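Local coordinates for conserved hypothetical alanine RICH protein (Mycobacterium tuberculosis, PDB 2IB0), which is of unknown function but folds as a four-helix bundle of the ferritin-like kind, at residues D28-A31 / V32-T36; Y38-G41 / I42-A45; E122-D125 / D126-F129; N145-L148 / G149-I153. All coordinates share one frame; numbering follows the deposited sequence.

Interaction 1. Residues D28-A31 / V32-T36; sequences DALA and VEHAT
Leu-30 and His-34 meet one turn apart on helix 18-46, where the CD1 methyl of Leu-30 sits over one face of the imidazole, 4.1 Å from the ring centroid and 27° off the ring normal. This CH-pi contact is the tight part of the stretch. CE1 of the ring is the atom most closely met, 3.7 Å from Leu-30 CD1, and CG of the same leucine lies nearly as close. In Leu-30 a chi1 of 175° carries CG outward and a chi2 of 53° turns CD1 forward, over the ring, while the imidazole of His-34 leans back beside its own backbone N. Both side chains are buried: Val-69 and Leu-73 of helix 52-75 pack on the leucine, Tyr-87 and Ala-83 on the histidine. Glu-33, next to them, bends at chi2 away from segment 28-31. The other side of the helix is looser. Asp-28 is exposed, and Ala-31 and Ala-35 bring little more than backbone and methyl groups; the bond from Ala-35 N to Ala-31 O is 3.3 Å long, whereas His-34 N reaches Leu-30 O at 3.0 Å. Between helix 52-75 and the loop with Ala-83 and Tyr-87, an apolar methyl thus covers part of a polar ring, whereas within the bundle Glu-33 OE1 bonds to His-62 and OE2 takes a salt bridge from Arg-65 and a hydrogen bond from Trp-114, so both carboxylate oxygens have partners.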
loop_
_atom_site.group_PDB
_atom_site.type_symbol
_atom_site.label_atom_id
_atom_site.label_comp_id
_atom_site.label_asym_id
_atom_site.label_seq_id
_atom_site.Cartn_x
_atom_site.Cartn_y
_atom_site.Cartn_z
ATOM N N ASP A 28 13.479 5.474 12.856
ATOM C CA ASP A 28 13.629 4.082 12.371
ATOM C C ASP A 28 13.346 3.974 10.875
ATOM O O ASP A 28 14.019 3.229 10.182
ATOM C CB ASP A 28 12.660 3.132 13.051
ATOM C CG ASP A 28 12.999 2.874 14.493
ATOM O OD1 ASP A 28 14.169 3.043 14.888
ATOM O OD2 ASP A 28 12.057 2.527 15.242
ATOM N N ALA A 29 12.392 4.748 10.384
ATOM C CA ALA A 29 11.912 4.564 9.022
ATOM C C ALA A 29 12.944 5.178 8.117
ATOM O O ALA A 29 13.229 4.642 7.060
ATOM C CB ALA A 29 10.571 5.247 8.837
ATOM N N LEU A 30 13.532 6.285 8.575
ATOM C CA LEU A 30 14.626 6.945 7.852
ATOM C C LEU A 30 15.861 6.038 7.721
ATOM O O LEU A 30 16.506 6.004 6.667
ATOM C CB LEU A 30 15.031 8.264 8.525
ATOM C CG LEU A 30 16.249 8.906 7.869
ATOM C CD1 LEU A 30 16.057 9.072 6.366
ATOM C CD2 LEU A 30 16.687 10.254 8.571
ATOM N N ALA A 31 16.186 5.349 8.816
ATOM C CA ALA A 31 17.274 4.367 8.878
ATOM C C ALA A 31 17.004 3.209 7.939
ATOM O O ALA A 31 17.896 2.714 7.297
ATOM C CB ALA A 31 17.487 3.877 10.315
ATOM N N VAL A 32 15.759 2.787 7.829
ATOM C CA VAL A 32 15.409 1.750 6.867
ATOM C C VAL A 32 15.595 2.251 5.408
ATOM O O VAL A 32 16.145 1.525 4.562
ATOM C CB VAL A 32 13.985 1.207 7.123
ATOM C CG1 VAL A 32 13.500 0.345 5.923
ATOM C CG2 VAL A 32 13.956 0.396 8.445
ATOM N N GLU A 33 15.143 3.477 5.134
ATOM C CA GLU A 33 15.368 4.148 3.837
ATOM C C GLU A 33 16.842 4.233 3.414
ATOM O O GLU A 33 17.162 3.895 2.281
ATOM C CB GLU A 33 14.762 5.572 3.832
ATOM C CG GLU A 33 13.199 5.618 3.808
ATOM C CD GLU A 33 12.560 4.794 2.670
ATOM O OE1 GLU A 33 13.049 4.819 1.516
ATOM O OE2 GLU A 33 11.535 4.133 2.913
ATOM N N HIS A 34 17.734 4.704 4.287
ATOM C CA HIS A 34 19.162 4.696 3.965
ATOM C C HIS A 34 19.650 3.294 3.557
ATOM O O HIS A 34 20.341 3.145 2.546
ATOM C CB HIS A 34 19.986 5.197 5.139
ATOM C CG HIS A 34 19.905 6.677 5.326
ATOM N ND1 HIS A 34 19.727 7.265 6.558
ATOM C CD2 HIS A 34 19.989 7.691 4.437
ATOM C CE1 HIS A 34 19.716 8.581 6.429
ATOM N NE2 HIS A 34 19.853 8.865 5.147
ATOM N N ALA A 35 19.250 2.288 4.346
ATOM C CA ALA A 35 19.628 0.898 4.147
ATOM C C ALA A 35 19.061 0.324 2.856
ATOM O O ALA A 35 19.703 -0.533 2.227
ATOM C CB ALA A 35 19.192 0.059 5.321
ATOM N N THR A 36 17.884 0.805 2.446
ATOM C CA THR A 36 17.254 0.391 1.196
ATOM C C THR A 36 17.916 0.967 -0.032
ATOM O O THR A 36 18.109 0.250 -1.013
ATOM C CB THR A 36 15.771 0.778 1.152
ATOM O OG1 THR A 36 15.110 0.006 2.132
ATOM C CG2 THR A 36 15.187 0.427 -0.159
#

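Interaction 2. Residues Y38-G41 / I42-A45; sequences YGYG and IVSA
Ile-42 leans back along helix 18-46 onto the turn that begins with Tyr-38. Its CB lies 3.4 Å from Gly-39 O. A chi1 of -72° places CG1 beside the backbone N, and Ile-42 CG1 passes 4.1 Å from Gly-41 C. The terminal CD1 reaches farthest back: it lies 3.2 Å from Tyr-38 O and stands over one face of the Tyr-38 phenol, with CE2 of that ring 4.4 Å away. Tyr-38 meets the methyl because its own ring swings out with CG opposite the backbone N; beyond the helix the ring also meets that of Tyr-87, the planes at about 55°, and Val-93 of a loop touches Ile-42. In the four-helix bundle this is the outward side of the helix, partly covered by the long connection between helices 52-75 and 96-120. The inward side carries Tyr-40 and Val-43, which lie side by side and point the same way, CD2 of the tyrosine 3.8 Å from CB of the valine. Tyr-40 OH is bonded to Glu-107, and the ring is packed by Leu-59, Met-106 and Met-140 from the three other helices. Between the two sides the backbone stays helical: Val-43 N bonds to Gly-39 O at 3.0 Å and 167°, in the carbonyl plane, and Ile-42 N makes a weak bond to the same oxygen.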
loop_
_atom_site.group_PDB
_atom_site.type_symbol
_atom_site.label_atom_id
_atom_site.label_comp_id
_atom_site.label_asym_id
_atom_site.label_seq_id
_atom_site.Cartn_x
_atom_site.Cartn_y
_atom_site.Cartn_z
ATOM N N TYR A 38 21.015 1.974 -0.182
ATOM C CA TYR A 38 22.267 1.218 -0.280
ATOM C C TYR A 38 22.026 -0.152 -0.944
ATOM O O TYR A 38 22.802 -0.583 -1.806
ATOM C CB TYR A 38 22.883 1.075 1.115
ATOM C CG TYR A 38 24.017 0.107 1.275
ATOM C CD1 TYR A 38 25.330 0.508 1.007
ATOM C CD2 TYR A 38 23.811 -1.194 1.767
ATOM C CE1 TYR A 38 26.416 -0.364 1.183
ATOM C CE2 TYR A 38 24.926 -2.078 1.960
ATOM C CZ TYR A 38 26.201 -1.653 1.655
ATOM O OH TYR A 38 27.319 -2.450 1.858
ATOM N N GLY A 39 20.940 -0.828 -0.572
ATOM C CA GLY A 39 20.706 -2.167 -1.074
ATOM C C GLY A 39 20.377 -2.172 -2.550
ATOM O O GLY A 39 20.667 -3.130 -3.264
ATOM N N TYR A 40 19.712 -1.120 -3.017
ATOM C CA TYR A 40 19.354 -1.070 -4.429
ATOM C C TYR A 40 20.570 -0.840 -5.331
ATOM O O TYR A 40 20.507 -1.152 -6.501
ATOM C CB TYR A 40 18.288 -0.026 -4.707
ATOM C CG TYR A 40 16.860 -0.523 -4.699
ATOM C CD1 TYR A 40 15.965 -0.109 -3.723
ATOM C CD2 TYR A 40 16.406 -1.431 -5.677
ATOM C CE1 TYR A 40 14.610 -0.578 -3.724
ATOM C CE2 TYR A 40 15.108 -1.904 -5.675
ATOM C CZ TYR A 40 14.201 -1.476 -4.685
ATOM O OH TYR A 40 12.882 -1.920 -4.712
ATOM N N GLY A 41 21.656 -0.277 -4.784
ATOM C CA GLY A 41 22.929 -0.279 -5.486
ATOM C C GLY A 41 23.328 -1.709 -5.844
ATOM O O GLY A 41 23.838 -1.958 -6.931
ATOM N N ILE A 42 23.138 -2.638 -4.907
ATOM C CA ILE A 42 23.476 -4.033 -5.142
ATOM C C ILE A 42 22.463 -4.694 -6.094
ATOM O O ILE A 42 22.847 -5.400 -7.016
ATOM C CB ILE A 42 23.613 -4.810 -3.820
ATOM C CG1 ILE A 42 24.909 -4.384 -3.099
ATOM C CG2 ILE A 42 23.749 -6.315 -4.079
ATOM C CD1 ILE A 42 24.765 -3.082 -2.275
ATOM N N VAL A 43 21.177 -4.430 -5.885
ATOM C CA VAL A 43 20.146 -4.887 -6.804
ATOM C C VAL A 43 20.543 -4.483 -8.220
ATOM O O VAL A 43 20.586 -5.327 -9.125
ATOM C CB VAL A 43 18.766 -4.318 -6.416
ATOM C CG1 VAL A 43 17.697 -4.648 -7.471
ATOM C CG2 VAL A 43 18.358 -4.828 -5.053
ATOM N N SER A 44 20.916 -3.220 -8.407
ATOM C CA SER A 44 21.294 -2.745 -9.734
ATOM C C SER A 44 22.536 -3.429 -10.361
ATOM O O SER A 44 22.520 -3.817 -11.541
ATOM C CB SER A 44 21.521 -1.230 -9.651
ATOM O OG SER A 44 22.032 -0.740 -10.872
ATOM N N ALA A 45 23.624 -3.523 -9.584
ATOM C CA ALA A 45 24.876 -4.122 -10.030
ATOM C C ALA A 45 24.715 -5.573 -10.441
ATOM O O ALA A 45 25.421 -6.027 -11.343
ATOM C CB ALA A 45 25.913 -4.014 -8.940
#

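Interaction 3. Residues E122-D125 / D126-F129; sequences ETAD and DRVF
Thr-123 caps the start of helix 124-150: its OG1 accepts the N-H of Asp-126 at 3.2 Å and 162°. A chi1 of 76° sets OG1 between the backbone N and the carbonyl carbon, where it faces the first turn. Asp-126 leans back toward the cap, its CG 3.4 Å from Thr-123 OG1, and water 1 donates to Asp-126 OD2 at 2.7 Å while accepting from Thr-123 N. Water 2 also joins Thr-123 OG1 to the aspartate, its bond to OD1 weak. On another side of the turn the guanidinium of Arg-127 folds back, bent at chi3, until one face lies over Ala-124 CA. NH1 gives a weak bond, at the guanidinium edge, to Glu-122 O at 3.1 Å. Farther out, Arg-76 forms a salt bridge with Asp-126 OD2. Arg-127 NE bonds to Val-118 O of the second subunit, and the Arg-127 side chains of the two subunits come close. Carbonyl oxygens of both subunits, some through weak bonds, accept from this arginine, which may offset the like charges, while the carboxylate of Asp-126 lies where the helix N terminus and Arg-76 together would probably favour its negative charge.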
loop_
_atom_site.group_PDB
_atom_site.type_symbol
_atom_site.label_atom_id
_atom_site.label_comp_id
_atom_site.label_asym_id
_atom_site.label_seq_id
_atom_site.Cartn_x
_atom_site.Cartn_y
_atom_site.Cartn_z
ATOM N N GLU A 122 1.480 11.630 15.247
ATOM C CA GLU A 122 0.424 12.465 15.907
ATOM C C GLU A 122 -0.387 13.312 14.949
ATOM O O GLU A 122 -1.619 13.505 15.145
ATOM C CB GLU A 122 1.026 13.321 17.001
ATOM C CG GLU A 122 1.785 12.517 18.054
ATOM C CD GLU A 122 1.877 13.233 19.351
ATOM O OE1 GLU A 122 2.918 13.871 19.555
ATOM O OE2 GLU A 122 0.894 13.194 20.147
ATOM N N THR A 123 0.256 13.836 13.907
ATOM C CA THR A 123 -0.520 14.650 12.958
ATOM C C THR A 123 -1.041 13.901 11.715
ATOM O O THR A 123 -0.419 12.964 11.211
ATOM C CB THR A 123 0.225 15.894 12.533
ATOM O OG1 THR A 123 1.231 15.528 11.609
ATOM C CG2 THR A 123 0.900 16.568 13.726
ATOM N N ALA A 124 -2.205 14.332 11.251
ATOM C CA ALA A 124 -2.777 13.882 10.009
ATOM C C ALA A 124 -1.790 14.041 8.862
ATOM O O ALA A 124 -1.727 13.182 8.008
ATOM C CB ALA A 124 -4.040 14.623 9.722
ATOM N N ASP A 125 -1.027 15.132 8.828
ATOM C CA ASP A 125 -0.109 15.347 7.703
ATOM C C ASP A 125 0.963 14.260 7.658
ATOM O O ASP A 125 1.278 13.727 6.572
ATOM C CB ASP A 125 0.569 16.724 7.769
ATOM C CG ASP A 125 -0.350 17.851 7.358
ATOM O OD1 ASP A 125 -1.349 17.584 6.653
ATOM O OD2 ASP A 125 -0.069 19.006 7.752
ATOM N N ASP A 126 1.526 13.954 8.828
ATOM C CA ASP A 126 2.576 12.928 8.926
ATOM C C ASP A 126 2.034 11.519 8.714
ATOM O O ASP A 126 2.710 10.694 8.104
ATOM C CB ASP A 126 3.315 13.015 10.250
ATOM C CG ASP A 126 4.142 14.275 10.367
ATOM O OD1 ASP A 126 4.175 15.048 9.383
ATOM O OD2 ASP A 126 4.780 14.488 11.434
ATOM N N ARG A 127 0.833 11.236 9.209
ATOM C CA ARG A 127 0.202 9.952 8.904
ATOM C C ARG A 127 -0.121 9.768 7.429
ATOM O O ARG A 127 0.009 8.655 6.912
ATOM C CB ARG A 127 -1.090 9.734 9.683
ATOM C CG ARG A 127 -0.911 9.632 11.154
ATOM C CD ARG A 127 -2.205 9.125 11.750
ATOM N NE ARG A 127 -3.382 9.946 11.480
ATOM C CZ ARG A 127 -3.699 11.049 12.158
ATOM N NH1 ARG A 127 -2.895 11.492 13.138
ATOM N NH2 ARG A 127 -4.819 11.711 11.861
ATOM N N VAL A 128 -0.589 10.821 6.757
ATOM C CA VAL A 128 -0.805 10.715 5.322
ATOM C C VAL A 128 0.503 10.430 4.586
ATOM O O VAL A 128 0.505 9.598 3.694
ATOM C CB VAL A 128 -1.603 11.906 4.705
ATOM C CG1 VAL A 128 -1.523 11.920 3.169
ATOM C CG2 VAL A 128 -3.069 11.838 5.135
ATOM N N PHE A 129 1.602 11.076 4.976
ATOM C CA PHE A 129 2.907 10.888 4.334
ATOM C C PHE A 129 3.396 9.450 4.530
ATOM O O PHE A 129 3.914 8.805 3.583
ATOM C CB PHE A 129 3.920 11.896 4.882
ATOM C CG PHE A 129 5.341 11.697 4.358
ATOM C CD1 PHE A 129 5.813 12.456 3.292
ATOM C CD2 PHE A 129 6.194 10.746 4.922
ATOM C CE1 PHE A 129 7.117 12.288 2.808
ATOM C CE2 PHE A 129 7.497 10.562 4.427
ATOM C CZ PHE A 129 7.953 11.342 3.373
HETATM O O HOH W 1 3.437 13.795 13.676
HETATM O O HOH W 2 2.842 17.629 10.936
#

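Interaction 4. Residues N145-L148 / G149-I153; sequences NRVL and GAWPI
The indole of Trp-151 receives the CG1 methyl of Val-147 over one face, 3.3 Å above the ring plane and offset toward the rim. The CH-pi contact is made with the six-membered ring, whose centroid lies 3.7 Å from Val-147 CG1, and CZ2 is the nearest ring atom. Leu-148 CD2 approaches more loosely and obliquely, 4.3 Å from CE3 of the indole. Val-147 and Trp-151 lie side by side and point the same way, the valine with CG1 anti to its N (chi1 175°) and the tryptophan with its ring turned beside its backbone N. This is where helix 124-150 ends. Gly-149 N still bonds to Asn-145 O at 2.9 Å, and Ala-150 N reaches Arg-146 O less straightly, adding a weak bond to Val-147 O. Then Trp-151 N turns to Leu-148 O at 2.9 Å, a three-residue step in which the N-H comes from above the carbonyl plane. Leu-148 O is also 3.0 Å from water 3, which lies at the same distance from Pro-152 O in the departing chain. The backbone is extended from Trp-151 onward. Around this helix end, Ala-100 of helix 96-120 touches both Leu-148 and Trp-151, Pro-48 meets the indole and Val-51 meets Val-147, so the last turn rests on helix 96-120 and on the loop between helices 18-46 and 52-75.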
loop_
_atom_site.group_PDB
_atom_site.type_symbol
_atom_site.label_atom_id
_atom_site.label_comp_id
_atom_site.label_asym_id
_atom_site.label_seq_id
_atom_site.Cartn_x
_atom_site.Cartn_y
_atom_site.Cartn_z
ATOM N N ASN A 145 7.936 -8.941 -7.047
ATOM C CA ASN A 145 7.374 -10.270 -6.987
ATOM C C ASN A 145 6.862 -10.729 -8.358
ATOM O O ASN A 145 6.922 -11.909 -8.688
ATOM C CB ASN A 145 6.234 -10.299 -5.989
ATOM C CG ASN A 145 6.671 -10.742 -4.607
ATOM O OD1 ASN A 145 6.297 -10.112 -3.572
ATOM N ND2 ASN A 145 7.432 -11.844 -4.552
ATOM N N ARG A 146 6.340 -9.783 -9.130
ATOM C CA ARG A 146 5.927 -10.023 -10.489
ATOM C C ARG A 146 7.164 -10.324 -11.364
ATOM O O ARG A 146 7.111 -11.195 -12.223
ATOM C CB ARG A 146 5.168 -8.809 -11.020
ATOM C CG ARG A 146 4.461 -9.012 -12.315
ATOM C CD ARG A 146 3.428 -7.864 -12.483
ATOM N NE ARG A 146 2.296 -8.011 -11.550
ATOM C CZ ARG A 146 1.728 -7.022 -10.838
ATOM N NH1 ARG A 146 2.168 -5.773 -10.904
ATOM N NH2 ARG A 146 0.714 -7.303 -10.031
ATOM N N VAL A 147 8.272 -9.615 -11.130
ATOM C CA VAL A 147 9.542 -9.983 -11.753
ATOM C C VAL A 147 9.971 -11.427 -11.398
ATOM O O VAL A 147 10.243 -12.242 -12.295
ATOM C CB VAL A 147 10.658 -8.922 -11.433
ATOM C CG1 VAL A 147 12.022 -9.385 -11.978
ATOM C CG2 VAL A 147 10.279 -7.574 -12.063
ATOM N N LEU A 148 10.045 -11.773 -10.106
ATOM C CA LEU A 148 10.404 -13.158 -9.702
ATOM C C LEU A 148 9.522 -14.202 -10.362
ATOM O O LEU A 148 10.024 -15.194 -10.845
ATOM C CB LEU A 148 10.285 -13.336 -8.184
ATOM C CG LEU A 148 11.424 -12.702 -7.390
ATOM C CD1 LEU A 148 11.118 -12.757 -5.883
ATOM C CD2 LEU A 148 12.725 -13.441 -7.727
ATOM N N GLY A 149 8.192 -13.998 -10.308
ATOM C CA GLY A 149 7.188 -14.925 -10.875
ATOM C C GLY A 149 7.305 -15.182 -12.371
ATOM O O GLY A 149 6.839 -16.201 -12.859
ATOM N N ALA A 150 7.874 -14.228 -13.107
ATOM C CA ALA A 150 8.217 -14.367 -14.522
ATOM C C ALA A 150 9.599 -15.022 -14.772
ATOM O O ALA A 150 9.957 -15.324 -15.934
ATOM C CB ALA A 150 8.166 -12.974 -15.210
ATOM N N TRP A 151 10.384 -15.237 -13.720
ATOM C CA TRP A 151 11.611 -15.968 -13.910
ATOM C C TRP A 151 11.448 -17.421 -13.496
ATOM O O TRP A 151 10.575 -17.719 -12.692
ATOM C CB TRP A 151 12.757 -15.356 -13.118
ATOM C CG TRP A 151 13.134 -13.994 -13.558
ATOM C CD1 TRP A 151 12.862 -13.409 -14.750
ATOM C CD2 TRP A 151 13.960 -13.072 -12.815
ATOM N NE1 TRP A 151 13.409 -12.144 -14.777
ATOM C CE2 TRP A 151 14.075 -11.904 -13.594
ATOM C CE3 TRP A 151 14.566 -13.116 -11.551
ATOM C CZ2 TRP A 151 14.820 -10.795 -13.179
ATOM C CZ3 TRP A 151 15.330 -11.968 -11.107
ATOM C CH2 TRP A 151 15.429 -10.839 -11.929
ATOM N N PRO A 152 12.322 -18.308 -13.981
ATOM C CA PRO A 152 12.172 -19.729 -13.559
ATOM C C PRO A 152 12.305 -19.902 -12.010
ATOM O O PRO A 152 13.145 -19.275 -11.348
ATOM C CB PRO A 152 13.251 -20.484 -14.333
ATOM C CG PRO A 152 13.988 -19.497 -15.193
ATOM C CD PRO A 152 13.485 -18.071 -14.845
ATOM N N ILE A 153 11.393 -20.654 -11.421
ATOM C CA ILE A 153 11.516 -20.987 -9.985
ATOM C C ILE A 153 12.406 -22.183 -9.928
ATOM O O ILE A 153 12.164 -23.179 -10.622
ATOM C CB ILE A 153 10.159 -21.264 -9.312
ATOM C CG1 ILE A 153 9.136 -20.128 -9.624
ATOM C CG2 ILE A 153 10.337 -21.574 -7.798
ATOM C CD1 ILE A 153 9.513 -18.706 -9.227
HETATM O O HOH W 3 12.360 -16.748 -9.933
#

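From the N terminus the four contacts follow in series; none nests in or crosses another, and each covers about two turns' length of chain without closing a loop. Interactions 1 and 2 succeed one another on helix 18-46, their centres 14 Å apart, the first nearer the centre of the chain. The chain then passes through helices 52-75 and 96-120 before interaction 3 opens helix 124-150 and interaction 4 ends it, 35 Å away between centres and on the opposite side of the chain's centre. Helices 52-75 and 96-120 pack against both the first helix and the last, and the second subunit reaches Arg-127 and its neighbours in interaction 3 and Arg-146 in interaction 4.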